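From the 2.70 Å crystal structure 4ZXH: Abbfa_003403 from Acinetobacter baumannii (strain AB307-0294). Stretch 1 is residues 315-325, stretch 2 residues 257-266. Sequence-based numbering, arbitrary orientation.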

# COMPACT_ATOMS: atom_id res chain seq x y z
N GLN A 315 -9.46 -0.29 -36.38
CA GLN A 315 -10.68 -0.06 -35.65
C GLN A 315 -10.41 0.56 -34.28
O GLN A 315 -10.98 1.59 -33.93
CB GLN A 315 -11.46 -1.37 -35.50
CG GLN A 315 -11.97 -1.92 -36.82
CD GLN A 315 -12.66 -3.25 -36.67
OE1 GLN A 315 -12.33 -4.04 -35.78
NE2 GLN A 315 -13.65 -3.51 -37.52
N PHE A 316 -9.51 -0.05 -33.52
CA PHE A 316 -9.18 0.43 -32.18
C PHE A 316 -8.53 1.82 -32.17
O PHE A 316 -8.84 2.65 -31.31
CB PHE A 316 -8.27 -0.56 -31.48
CG PHE A 316 -7.76 -0.08 -30.16
CD1 PHE A 316 -8.59 -0.07 -29.05
CD2 PHE A 316 -6.46 0.38 -30.03
CE1 PHE A 316 -8.14 0.39 -27.84
CE2 PHE A 316 -6.00 0.84 -28.81
CZ PHE A 316 -6.84 0.85 -27.71
N THR A 317 -7.63 2.08 -33.11
CA THR A 317 -7.04 3.42 -33.22
C THR A 317 -8.14 4.46 -33.45
O THR A 317 -8.12 5.53 -32.84
CB THR A 317 -6.02 3.51 -34.36
OG1 THR A 317 -4.98 2.55 -34.17
CG2 THR A 317 -5.41 4.88 -34.39
N GLN A 318 -9.10 4.14 -34.31
CA GLN A 318 -10.24 5.03 -34.55
C GLN A 318 -11.08 5.21 -33.28
O GLN A 318 -11.55 6.31 -32.98
CB GLN A 318 -11.11 4.50 -35.71
CG GLN A 318 -10.39 4.51 -37.07
CD GLN A 318 -11.28 4.09 -38.23
OE1 GLN A 318 -11.95 3.05 -38.18
NE2 GLN A 318 -11.29 4.89 -39.28
N GLN A 319 -11.23 4.12 -32.52
CA GLN A 319 -11.97 4.13 -31.26
C GLN A 319 -11.34 5.13 -30.27
O GLN A 319 -12.05 5.85 -29.56
CB GLN A 319 -12.00 2.70 -30.68
CG GLN A 319 -12.69 2.50 -29.34
CD GLN A 319 -12.94 1.01 -29.03
OE1 GLN A 319 -13.03 0.17 -29.95
NE2 GLN A 319 -13.03 0.67 -27.73
N VAL A 320 -10.01 5.20 -30.26
CA VAL A 320 -9.31 6.08 -29.34
C VAL A 320 -9.45 7.52 -29.80
O VAL A 320 -9.75 8.42 -29.01
CB VAL A 320 -7.82 5.70 -29.20
CG1 VAL A 320 -7.04 6.81 -28.53
CG2 VAL A 320 -7.66 4.39 -28.44
N GLN A 321 -9.25 7.74 -31.10
CA GLN A 321 -9.36 9.08 -31.65
C GLN A 321 -10.73 9.67 -31.33
O GLN A 321 -10.85 10.85 -31.01
CB GLN A 321 -9.11 9.07 -33.16
CG GLN A 321 -9.07 10.45 -33.78
CD GLN A 321 -7.95 11.31 -33.21
OE1 GLN A 321 -6.77 11.01 -33.41
NE2 GLN A 321 -8.32 12.36 -32.49
N GLU A 322 -11.77 8.83 -31.38
CA GLU A 322 -13.12 9.28 -31.10
C GLU A 322 -13.34 9.56 -29.60
O GLU A 322 -13.99 10.54 -29.25
CB GLU A 322 -14.15 8.25 -31.61
CG GLU A 322 -15.63 8.61 -31.35
CD GLU A 322 -16.10 9.88 -32.08
OE1 GLU A 322 -15.33 10.49 -32.86
OE2 GLU A 322 -17.28 10.27 -31.86
N GLN A 323 -12.81 8.73 -28.72
CA GLN A 323 -13.00 9.01 -27.30
C GLN A 323 -12.14 10.20 -26.91
O GLN A 323 -12.47 10.95 -26.00
CB GLN A 323 -12.70 7.79 -26.43
CG GLN A 323 -13.11 7.99 -25.00
CD GLN A 323 -13.04 6.72 -24.20
OE1 GLN A 323 -13.34 5.64 -24.72
NE2 GLN A 323 -12.64 6.83 -22.93
N LEU A 324 -11.04 10.38 -27.62
CA LEU A 324 -10.21 11.56 -27.42
C LEU A 324 -10.98 12.82 -27.86
O LEU A 324 -11.02 13.82 -27.13
CB LEU A 324 -8.90 11.41 -28.17
CG LEU A 324 -7.81 12.44 -27.88
CD1 LEU A 324 -7.30 12.28 -26.47
CD2 LEU A 324 -6.68 12.33 -28.88
N ARG A 325 -11.61 12.76 -29.04
CA ARG A 325 -12.34 13.92 -29.57
C ARG A 325 -13.46 14.35 -28.63
O ARG A 325 -13.62 15.54 -28.35
CB ARG A 325 -12.92 13.63 -30.96
CG ARG A 325 -13.80 14.77 -31.50
CD ARG A 325 -14.31 14.53 -32.92
NE ARG A 325 -15.36 13.52 -32.98
CZ ARG A 325 -16.67 13.79 -32.96
NH1 ARG A 325 -17.08 15.05 -32.87
NH2 ARG A 325 -17.56 12.81 -33.02
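Stretch 2 (257-266) GLVLSGFYVL

No hydrogen bond joins the two stretches, and the side chain of S261, which points toward stretch 1, gives its hydroxyl to its own helix. S261 OG donates to G257 O at 3.1 Å, one turn earlier, and the same OG packs closely on stretch 1, 3.3 Å from T317 CA and 3.5 Å from V320 CB. Stretch 2 is helical throughout (257-266), as is stretch 1, and it crosses the first helix steeply, with an angle of 113° between their N-to-C directions and an axial approach of 9.0 Å. The backbones come nearest at T317 and S261, whose CA atoms are 5.4 Å apart, and at Q321 and G257, 5.6 Å apart. At G257 the absence of a side chain matters, because a CB there would fall 2.3 Å from Q321 OE1; as it is, that oxygen rests 3.7 Å from G257 CA. Apolar contacts make up much of the rest. L260 CD2 meets V320 CG1 at 3.9 Å and L324 CD1 at 4.4 Å, while Y264 CB lies 3.9 Å from F316 CZ, at the edge of the phenylalanine ring. V265 CG2 reaches F316 CE2 at 3.9 Å, and L258, although its CA-to-CB bond points away, brings CD1 within 3.8 Å of T317 CG2.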

# COMPACT_ATOMS: atom_id res chain seq x y z
N GLY A 257 -2.82 10.79 -31.74
CA GLY A 257 -3.80 9.75 -31.52
C GLY A 257 -3.22 8.38 -31.81
O GLY A 257 -3.51 7.41 -31.12
N LEU A 258 -2.38 8.29 -32.84
CA LEU A 258 -1.84 7.01 -33.24
C LEU A 258 -0.92 6.46 -32.16
O LEU A 258 -1.00 5.29 -31.79
CB LEU A 258 -1.08 7.14 -34.56
CG LEU A 258 -0.58 5.87 -35.24
CD1 LEU A 258 -1.70 4.87 -35.40
CD2 LEU A 258 0.01 6.22 -36.59
N VAL A 259 -0.05 7.31 -31.65
CA VAL A 259 0.94 6.87 -30.69
C VAL A 259 0.25 6.56 -29.37
O VAL A 259 0.66 5.66 -28.64
CB VAL A 259 2.04 7.94 -30.50
CG1 VAL A 259 3.00 7.55 -29.37
CG2 VAL A 259 2.79 8.15 -31.82
N LEU A 260 -0.81 7.29 -29.06
CA LEU A 260 -1.54 7.01 -27.83
C LEU A 260 -2.15 5.61 -27.93
O LEU A 260 -2.04 4.82 -27.00
CB LEU A 260 -2.62 8.07 -27.58
CG LEU A 260 -3.52 7.82 -26.37
CD1 LEU A 260 -2.67 7.81 -25.12
CD2 LEU A 260 -4.62 8.86 -26.26
N SER A 261 -2.75 5.31 -29.08
CA SER A 261 -3.27 3.97 -29.35
C SER A 261 -2.21 2.90 -29.14
O SER A 261 -2.46 1.88 -28.48
CB SER A 261 -3.80 3.88 -30.78
OG SER A 261 -4.97 4.66 -30.91
N GLY A 262 -1.02 3.13 -29.69
CA GLY A 262 0.11 2.26 -29.47
C GLY A 262 0.41 2.07 -27.99
O GLY A 262 0.72 0.96 -27.56
N PHE A 263 0.28 3.13 -27.20
CA PHE A 263 0.61 3.07 -25.78
C PHE A 263 -0.37 2.18 -25.00
O PHE A 263 0.06 1.34 -24.22
CB PHE A 263 0.65 4.47 -25.17
CG PHE A 263 1.48 4.56 -23.93
CD1 PHE A 263 2.48 3.63 -23.67
CD2 PHE A 263 1.30 5.60 -23.03
CE1 PHE A 263 3.25 3.70 -22.54
CE2 PHE A 263 2.09 5.69 -21.89
CZ PHE A 263 3.06 4.74 -21.64
N TYR A 264 -1.67 2.37 -25.22
CA TYR A 264 -2.68 1.47 -24.64
C TYR A 264 -2.41 0.01 -25.01
O TYR A 264 -2.39 -0.87 -24.14
CB TYR A 264 -4.08 1.84 -25.12
CG TYR A 264 -4.72 3.04 -24.47
CD1 TYR A 264 -5.12 3.01 -23.15
CD2 TYR A 264 -4.96 4.19 -25.21
CE1 TYR A 264 -5.72 4.10 -22.58
CE2 TYR A 264 -5.55 5.28 -24.64
CZ TYR A 264 -5.93 5.24 -23.32
OH TYR A 264 -6.53 6.34 -22.76
N VAL A 265 -2.20 -0.25 -26.29
CA VAL A 265 -1.92 -1.61 -26.75
C VAL A 265 -0.74 -2.18 -25.96
O VAL A 265 -0.81 -3.30 -25.47
CB VAL A 265 -1.62 -1.67 -28.26
CG1 VAL A 265 -0.96 -2.98 -28.63
CG2 VAL A 265 -2.91 -1.50 -29.04
N LEU A 266 0.31 -1.39 -25.81
CA LEU A 266 1.45 -1.78 -24.98
C LEU A 266 1.06 -2.15 -23.54
O LEU A 266 1.43 -3.22 -23.07
CB LEU A 266 2.49 -0.66 -24.94
CG LEU A 266 3.65 -1.09 -24.03
CD1 LEU A 266 4.29 -2.34 -24.58
CD2 LEU A 266 4.68 0.01 -23.84